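Side-chain contacts in endonuclease IV (Thermus thermophilus, PDB 3AAM), which cleaves DNA at apurinic or apyrimidinic sites during base excision repair, leaving a 3'-hydroxyl and a 5'-terminal sugar phosphate: residues E79-L82 with W83-V87; A121-A124 with L125-G129; A49-E52 with A53-L57; A88-A91 with D92-E95. All blocks are in the same frame, centred on the assembly; numbering follows the deposited sequence.

Overall arrangement
All four contacts are local ones within the outer helices of a TIM barrel, away from the manganese site. Contacts 1 and 4 follow one another on helix 82-100: contact 1 is its exposed first turn, contact 4 its buried middle, where carboxylates meet two lysines and a water. Contact 2 closes the neighbouring helix 114-128 and touches both, Val87 of contact 1 resting on Lys123 and Leu127, and Ala91 and Glu95 of contact 4 on Ala124 and Ala128. It packs apolar groups against helix 82-100 on one side and carries charged chains on the other. Contact 3, on helix 48-60, is a surface contact whose centre lies about 20 Å from that of contact 4.

Contact 1 of 4, residues E79-L82 with W83-V87; sequences EGEL and WEKSV
Leu82 O is gripped twice by Ser86, through OG at 2.7 Å and through the backbone N at 2.8 Å, from opposite faces of the carbonyl plane. This is the first turn of helix 82-100, one of the outer helices of the TIM barrel. With OG turned beside its own backbone N (chi1 -59°), the hydroxyl reaches back to the carbonyl one turn earlier, and Asn75 N bonds to the same OG. Serine suits the place because it is small enough to be buried and polar enough to join the helix to the preceding loop; an alanine here would probably leave Asn75 N without this partner and Leu82 O with one donor fewer. Lys85 N bonds to Glu81 O at 3.2 Å, nearly straight at 166°. The two side chains cross obliquely, the Glu81 carboxylate lying against the lysine's CG and CD, with OE1 3.3 Å from Lys85 CD, while Lys85 NZ stands 5.7 Å from Glu81 OE1 and the lysine makes a cation-pi contact with Trp41. Outward from there, Val87 CG2 sits over the centre of the Trp83 ring, which also makes a cation-pi contact with Arg116. Leu82 CD1 lies 3.7 Å from Ser86 OG.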
# COMPACT_ATOMS: atom_id res chain seq x y z
N GLU A 79 -14.48 4.14 17.51
CA GLU A 79 -14.93 3.75 18.84
C GLU A 79 -16.26 3.01 18.72
O GLU A 79 -16.55 2.11 19.50
CB GLU A 79 -15.10 4.99 19.73
CG GLU A 79 -13.79 5.57 20.25
CD GLU A 79 -13.02 4.59 21.12
OE1 GLU A 79 -13.62 4.04 22.08
OE2 GLU A 79 -11.82 4.35 20.85
N GLY A 80 -17.06 3.40 17.73
CA GLY A 80 -18.36 2.78 17.52
C GLY A 80 -18.27 1.42 16.83
O GLY A 80 -17.18 0.89 16.62
N GLU A 81 -19.43 0.88 16.48
CA GLU A 81 -19.51 -0.43 15.85
C GLU A 81 -18.85 -0.47 14.47
O GLU A 81 -18.69 -1.54 13.87
CB GLU A 81 -20.98 -0.87 15.77
CG GLU A 81 -21.18 -2.32 15.38
CD GLU A 81 -21.58 -2.48 13.94
OE1 GLU A 81 -21.81 -1.45 13.27
OE2 GLU A 81 -21.67 -3.63 13.47
N LEU A 82 -18.47 0.70 13.96
CA LEU A 82 -17.77 0.77 12.68
C LEU A 82 -16.46 0.00 12.87
O LEU A 82 -15.88 -0.51 11.91
CB LEU A 82 -17.47 2.24 12.33
CG LEU A 82 -16.45 2.49 11.22
CD1 LEU A 82 -16.94 1.89 9.91
CD2 LEU A 82 -16.22 3.98 11.06
N TRP A 83 -16.01 -0.09 14.12
CA TRP A 83 -14.78 -0.79 14.43
C TRP A 83 -14.93 -2.27 14.09
O TRP A 83 -14.09 -2.84 13.39
CB TRP A 83 -14.44 -0.64 15.91
CG TRP A 83 -13.06 -1.11 16.27
CD1 TRP A 83 -11.87 -0.51 15.96
CD2 TRP A 83 -12.72 -2.28 17.03
NE1 TRP A 83 -10.82 -1.22 16.48
CE2 TRP A 83 -11.31 -2.32 17.14
CE3 TRP A 83 -13.47 -3.30 17.63
CZ2 TRP A 83 -10.64 -3.33 17.83
CZ3 TRP A 83 -12.80 -4.32 18.32
CH2 TRP A 83 -11.39 -4.32 18.40
N GLU A 84 -16.00 -2.89 14.58
CA GLU A 84 -16.25 -4.30 14.31
C GLU A 84 -16.35 -4.56 12.81
O GLU A 84 -15.81 -5.54 12.29
CB GLU A 84 -17.54 -4.76 15.00
CG GLU A 84 -17.38 -5.14 16.47
CD GLU A 84 -17.35 -3.96 17.42
OE1 GLU A 84 -17.21 -4.19 18.64
OE2 GLU A 84 -17.48 -2.80 16.96
N LYS A 85 -17.05 -3.67 12.10
CA LYS A 85 -17.20 -3.82 10.66
C LYS A 85 -15.83 -3.73 9.98
O LYS A 85 -15.52 -4.51 9.08
CB LYS A 85 -18.13 -2.74 10.11
CG LYS A 85 -19.51 -2.73 10.77
CD LYS A 85 -20.35 -1.53 10.34
CE LYS A 85 -20.89 -1.69 8.93
NZ LYS A 85 -19.82 -1.81 7.92
N SER A 86 -15.01 -2.79 10.45
CA SER A 86 -13.68 -2.58 9.90
C SER A 86 -12.75 -3.76 10.16
O SER A 86 -12.03 -4.20 9.27
CB SER A 86 -13.08 -1.30 10.48
OG SER A 86 -13.90 -0.19 10.17
N VAL A 87 -12.76 -4.25 11.39
CA VAL A 87 -11.93 -5.39 11.77
C VAL A 87 -12.30 -6.61 10.92
O VAL A 87 -11.42 -7.30 10.39
CB VAL A 87 -12.08 -5.73 13.27
CG1 VAL A 87 -11.44 -7.07 13.58
CG2 VAL A 87 -11.43 -4.63 14.11

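Contact 2 of 4, residues A121-A124 with L125-G129; sequences ALKA and LRLAG
Leu125 folds back over the carbonyl of Ala121, its CG 3.6 Å from Ala121 O, in the tightly packed part of the last turns of helix 114-128. Its CG stands anti to its own carbonyl carbon (chi1 -76°), which carries the branched end back along the helix. Leucine suits the spot because this apolar end can lie against the Ala121 carbonyl and also reach Pro163 and Leu164. The buried residues are small: Ala121 meets Leu164, and Ala124 lies against Leu90 of helix 82-100, where a methyl group lets the two helices come close. Ala128 touches Glu95 of the same helix.

Leu122 CD2 and Leu125 CD1 make only a loose apolar contact at 4.5 Å. The solvent side belongs to Lys123, Arg126 and Leu127. Lys123, bent at chi2 (60°), lays its CE 4.1 Å from Leu127 CD2, the chains meeting at a slant, carbon to carbon. Arg126, extended from CG to NE, heads away from the preceding turn.

At the end Gly129 takes a positive phi of 57°, easy without a side chain, and its N bonds to Arg126 O at 3.0 Å, one of the two bonds back into the last turn that, with the positive phi, make a Schellman motif.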
# COMPACT_ATOMS: atom_id res chain seq x y z
N ALA A 121 -5.91 -3.84 14.48
CA ALA A 121 -5.01 -4.56 13.59
C ALA A 121 -4.76 -5.97 14.10
O ALA A 121 -4.82 -6.94 13.34
CB ALA A 121 -3.69 -3.81 13.45
N LEU A 122 -4.48 -6.09 15.39
CA LEU A 122 -4.22 -7.40 15.98
C LEU A 122 -5.44 -8.31 15.95
O LEU A 122 -5.31 -9.51 15.72
CB LEU A 122 -3.72 -7.23 17.42
CG LEU A 122 -2.30 -6.66 17.53
CD1 LEU A 122 -1.96 -6.40 18.99
CD2 LEU A 122 -1.32 -7.65 16.92
N LYS A 123 -6.62 -7.75 16.17
CA LYS A 123 -7.85 -8.54 16.15
C LYS A 123 -8.11 -9.10 14.76
O LYS A 123 -8.55 -10.24 14.61
CB LYS A 123 -9.04 -7.69 16.62
CG LYS A 123 -10.34 -8.48 16.77
CD LYS A 123 -10.20 -9.60 17.78
CE LYS A 123 -11.49 -10.39 17.92
NZ LYS A 123 -11.36 -11.49 18.92
N ALA A 124 -7.85 -8.29 13.73
CA ALA A 124 -8.06 -8.73 12.35
C ALA A 124 -7.14 -9.91 12.03
O ALA A 124 -7.56 -10.88 11.40
CB ALA A 124 -7.80 -7.58 11.39
N LEU A 125 -5.89 -9.81 12.46
CA LEU A 125 -4.92 -10.88 12.23
C LEU A 125 -5.37 -12.16 12.92
O LEU A 125 -5.27 -13.25 12.37
CB LEU A 125 -3.54 -10.46 12.76
CG LEU A 125 -2.76 -9.47 11.90
CD1 LEU A 125 -1.52 -9.00 12.64
CD2 LEU A 125 -2.39 -10.13 10.59
N ARG A 126 -5.88 -12.02 14.14
CA ARG A 126 -6.34 -13.18 14.90
C ARG A 126 -7.57 -13.81 14.24
O ARG A 126 -7.65 -15.03 14.09
CB ARG A 126 -6.66 -12.78 16.34
CG ARG A 126 -6.84 -13.96 17.26
CD ARG A 126 -6.87 -13.53 18.72
NE ARG A 126 -6.91 -14.67 19.62
CZ ARG A 126 -5.94 -15.58 19.71
NH1 ARG A 126 -4.85 -15.48 18.97
NH2 ARG A 126 -6.06 -16.59 20.56
N LEU A 127 -8.53 -12.98 13.85
CA LEU A 127 -9.72 -13.49 13.19
C LEU A 127 -9.36 -14.25 11.92
O LEU A 127 -9.94 -15.30 11.63
CB LEU A 127 -10.69 -12.36 12.84
CG LEU A 127 -11.49 -11.72 13.98
CD1 LEU A 127 -12.39 -10.63 13.43
CD2 LEU A 127 -12.32 -12.80 14.66
N ALA A 128 -8.40 -13.73 11.18
CA ALA A 128 -7.98 -14.36 9.93
C ALA A 128 -7.08 -15.57 10.16
O ALA A 128 -6.79 -16.31 9.22
CB ALA A 128 -7.27 -13.34 9.05
N GLY A 129 -6.66 -15.77 11.40
CA GLY A 129 -5.79 -16.89 11.71
C GLY A 129 -4.54 -16.84 10.85
O GLY A 129 -4.01 -17.86 10.42

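Contact 3 of 4, residues A49-E52 with A53-L57; sequences AEVE and AFRAL
Glu52 O receives the N-H of Ala56 at 2.9 Å, and Glu50 O that of Phe54 at the same distance, two bonds in the ladder of helix 48-60. Between them Arg55 N bonds to Val51 O at 3.0 Å, almost straight at 175°, and Ala53 N bonds to Ala49 O just before. These backbone bonds carry the polar chemistry between the two segments, while the side chains meet mostly through carbon.

Glu52 has its CG anti to the backbone N (chi1 -170°) and bends at chi2, which swings the carboxylate along the helix until OE2 lies 3.5 Å from Ala56 CB. That methyl also rests 3.2 Å from Glu52 O, a closeness that a residue as short as alanine accommodates easily. Ala53, three residues earlier, likewise rests its CB 3.5 Å from Ala49 O. Such short residues, together with an exposed glutamate, suit a partly exposed face.

Val51 and Arg55 run side by side and point the same way. Val51 CG1 comes up to the edge of the guanidinium, near its plane, 4.0 Å from Arg55 NE; the arginine's stem is extended from CG to NE, and NE bonds to Leu99 O. Glu50 OE2 is held by Arg44 in a salt bridge and by a hydrogen bond from Val16 N.

Phe54 is the buried member, its side chain leading away from the preceding turn onto Val16 and Val20. Helix 48-60 thus packs against helix 15-26 through Phe54 and Leu57, and reaches the end of helix 82-100 through Arg55, as it links parallel strands 31-34 and 66-69.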
# COMPACT_ATOMS: atom_id res chain seq x y z
N ALA A 49 -11.54 -22.17 -8.39
CA ALA A 49 -11.07 -22.08 -9.77
C ALA A 49 -10.38 -20.74 -10.01
O ALA A 49 -9.36 -20.68 -10.69
CB ALA A 49 -12.24 -22.24 -10.73
N GLU A 50 -10.92 -19.67 -9.43
CA GLU A 50 -10.31 -18.36 -9.60
C GLU A 50 -8.98 -18.32 -8.85
O GLU A 50 -8.01 -17.72 -9.31
CB GLU A 50 -11.24 -17.25 -9.08
CG GLU A 50 -10.82 -15.86 -9.57
CD GLU A 50 -11.81 -14.76 -9.21
OE1 GLU A 50 -13.03 -14.94 -9.43
OE2 GLU A 50 -11.37 -13.70 -8.73
N VAL A 51 -8.93 -18.96 -7.68
CA VAL A 51 -7.70 -19.00 -6.90
C VAL A 51 -6.62 -19.71 -7.71
O VAL A 51 -5.48 -19.23 -7.80
CB VAL A 51 -7.91 -19.76 -5.57
CG1 VAL A 51 -6.60 -19.83 -4.80
CG2 VAL A 51 -8.97 -19.07 -4.73
N GLU A 52 -6.98 -20.84 -8.31
CA GLU A 52 -6.04 -21.62 -9.11
C GLU A 52 -5.54 -20.81 -10.31
O GLU A 52 -4.36 -20.84 -10.63
CB GLU A 52 -6.71 -22.91 -9.60
CG GLU A 52 -5.78 -23.94 -10.25
CD GLU A 52 -5.38 -23.58 -11.67
OE1 GLU A 52 -6.24 -23.12 -12.45
OE2 GLU A 52 -4.19 -23.79 -12.02
N ALA A 53 -6.45 -20.10 -10.96
CA ALA A 53 -6.09 -19.29 -12.12
C ALA A 53 -5.14 -18.16 -11.75
O ALA A 53 -4.15 -17.91 -12.44
CB ALA A 53 -7.35 -18.72 -12.77
N PHE A 54 -5.43 -17.49 -10.64
CA PHE A 54 -4.60 -16.39 -10.16
C PHE A 54 -3.18 -16.87 -9.89
O PHE A 54 -2.21 -16.30 -10.39
CB PHE A 54 -5.20 -15.82 -8.87
CG PHE A 54 -4.44 -14.65 -8.31
CD1 PHE A 54 -4.72 -13.35 -8.74
CD2 PHE A 54 -3.44 -14.84 -7.37
CE1 PHE A 54 -4.00 -12.27 -8.24
CE2 PHE A 54 -2.73 -13.76 -6.86
CZ PHE A 54 -3.01 -12.47 -7.30
N ARG A 55 -3.06 -17.93 -9.10
CA ARG A 55 -1.76 -18.48 -8.77
C ARG A 55 -1.00 -18.98 -9.99
O ARG A 55 0.18 -18.70 -10.16
CB ARG A 55 -1.91 -19.62 -7.76
CG ARG A 55 -2.27 -19.17 -6.35
CD ARG A 55 -2.47 -20.37 -5.43
NE ARG A 55 -2.65 -19.97 -4.03
CZ ARG A 55 -1.69 -20.01 -3.11
NH1 ARG A 55 -1.95 -19.63 -1.87
NH2 ARG A 55 -0.48 -20.45 -3.43
N ALA A 56 -1.69 -19.73 -10.86
CA ALA A 56 -1.06 -20.27 -12.06
C ALA A 56 -0.58 -19.16 -12.98
O ALA A 56 0.53 -19.22 -13.51
CB ALA A 56 -2.02 -21.19 -12.79
N LEU A 57 -1.42 -18.16 -13.19
CA LEU A 57 -1.06 -17.04 -14.05
C LEU A 57 0.11 -16.27 -13.47
O LEU A 57 1.04 -15.90 -14.19
CB LEU A 57 -2.27 -16.12 -14.26
CG LEU A 57 -3.37 -16.66 -15.16
CD1 LEU A 57 -4.63 -15.80 -15.01
CD2 LEU A 57 -2.89 -16.65 -16.62

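Contact 4 of 4, residues A88-A91 with D92-E95; sequences ASLA and DDLE
Asp92 opens the second half of this stretch of helix 82-100 by bonding its N to Ala88 O at 3.1 Å, while its CB lies 3.3 Å from Ser89 O. Its CG is anti to the backbone N (chi1 168°), and the carboxylate is shared: OD1 pairs with Lys96 one turn on, and OD2 with Lys36.

Asp93, buried, turns its carboxylate the other way, with CG beside its own backbone N (chi1 -69°). The group reaches back over the preceding turn, OD1 in a salt bridge to Lys36 NZ and OD2 accepting a hydrogen bond from a water at 2.6 Å. That water also bonds to Ser89 OG at 3.0 Å, and the same hydroxyl bonds to Lys36 NZ. Serine fits here because its short polar arm can meet both. The Leu90 and Asp93 side chains cross at about a right angle, Leu90 CD1 4.0 Å from Asp93 OD2.

The Leu94 side chain is apolar, while its N bonds to Leu90 O. Its CD1 comes within 4.4 Å of Leu90 CG, and both leucines press on Val105 of strand 104-107, the barrel side of the helix.

With CG beside its own N, Glu95 lies back along Ala91, its CG 3.2 Å from Ala91 O and OE2 3.9 Å from Ala91 CB. Shortened to an alanine here, the side chain would probably leave Ala91 less covered and a gap beside Ala128.

Two aspartates and a serine thus converge on Lys36, whose positive charge, with Lys96 as a second partner of Asp92, probably helps keep both carboxylates ionised, although Asp93 is buried beside Leu90.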
# COMPACT_ATOMS: atom_id res chain seq x y z
N ALA A 88 -13.59 -6.87 10.80
CA ALA A 88 -14.07 -8.00 10.01
C ALA A 88 -13.71 -7.85 8.54
O ALA A 88 -13.36 -8.83 7.88
CB ALA A 88 -15.59 -8.14 10.17
N SER A 89 -13.79 -6.63 8.01
CA SER A 89 -13.46 -6.41 6.61
C SER A 89 -11.97 -6.65 6.36
O SER A 89 -11.60 -7.25 5.34
CB SER A 89 -13.84 -4.99 6.19
OG SER A 89 -13.51 -4.75 4.83
N LEU A 90 -11.13 -6.18 7.28
CA LEU A 90 -9.69 -6.36 7.13
C LEU A 90 -9.33 -7.84 7.26
O LEU A 90 -8.42 -8.32 6.59
CB LEU A 90 -8.92 -5.53 8.16
CG LEU A 90 -7.39 -5.59 8.08
CD1 LEU A 90 -6.92 -5.16 6.69
CD2 LEU A 90 -6.79 -4.68 9.14
N ALA A 91 -10.06 -8.56 8.11
CA ALA A 91 -9.81 -9.99 8.28
C ALA A 91 -10.10 -10.68 6.96
O ALA A 91 -9.40 -11.61 6.56
CB ALA A 91 -10.69 -10.55 9.38
N ASP A 92 -11.14 -10.22 6.27
CA ASP A 92 -11.51 -10.79 4.98
C ASP A 92 -10.37 -10.56 3.99
O ASP A 92 -10.01 -11.47 3.24
CB ASP A 92 -12.80 -10.16 4.46
CG ASP A 92 -13.08 -10.50 3.00
OD1 ASP A 92 -13.33 -11.69 2.69
OD2 ASP A 92 -13.04 -9.58 2.16
N ASP A 93 -9.82 -9.35 3.98
CA ASP A 93 -8.71 -9.05 3.07
C ASP A 93 -7.55 -10.00 3.31
O ASP A 93 -6.94 -10.51 2.38
CB ASP A 93 -8.20 -7.61 3.27
CG ASP A 93 -9.19 -6.55 2.82
OD1 ASP A 93 -9.91 -6.78 1.82
OD2 ASP A 93 -9.23 -5.48 3.46
N LEU A 94 -7.24 -10.25 4.58
CA LEU A 94 -6.13 -11.13 4.94
C LEU A 94 -6.40 -12.58 4.54
O LEU A 94 -5.50 -13.27 4.07
CB LEU A 94 -5.87 -11.04 6.44
CG LEU A 94 -5.31 -9.70 6.92
CD1 LEU A 94 -5.45 -9.57 8.43
CD2 LEU A 94 -3.85 -9.57 6.50
N GLU A 95 -7.63 -13.03 4.74
CA GLU A 95 -8.03 -14.39 4.40
C GLU A 95 -7.97 -14.59 2.89
O GLU A 95 -7.49 -15.63 2.41
CB GLU A 95 -9.44 -14.67 4.92
CG GLU A 95 -9.51 -14.80 6.44
CD GLU A 95 -10.89 -14.49 7.01
OE1 GLU A 95 -11.87 -14.50 6.24
OE2 GLU A 95 -10.98 -14.23 8.23
O HOH W 1 -11.21 -3.81 3.09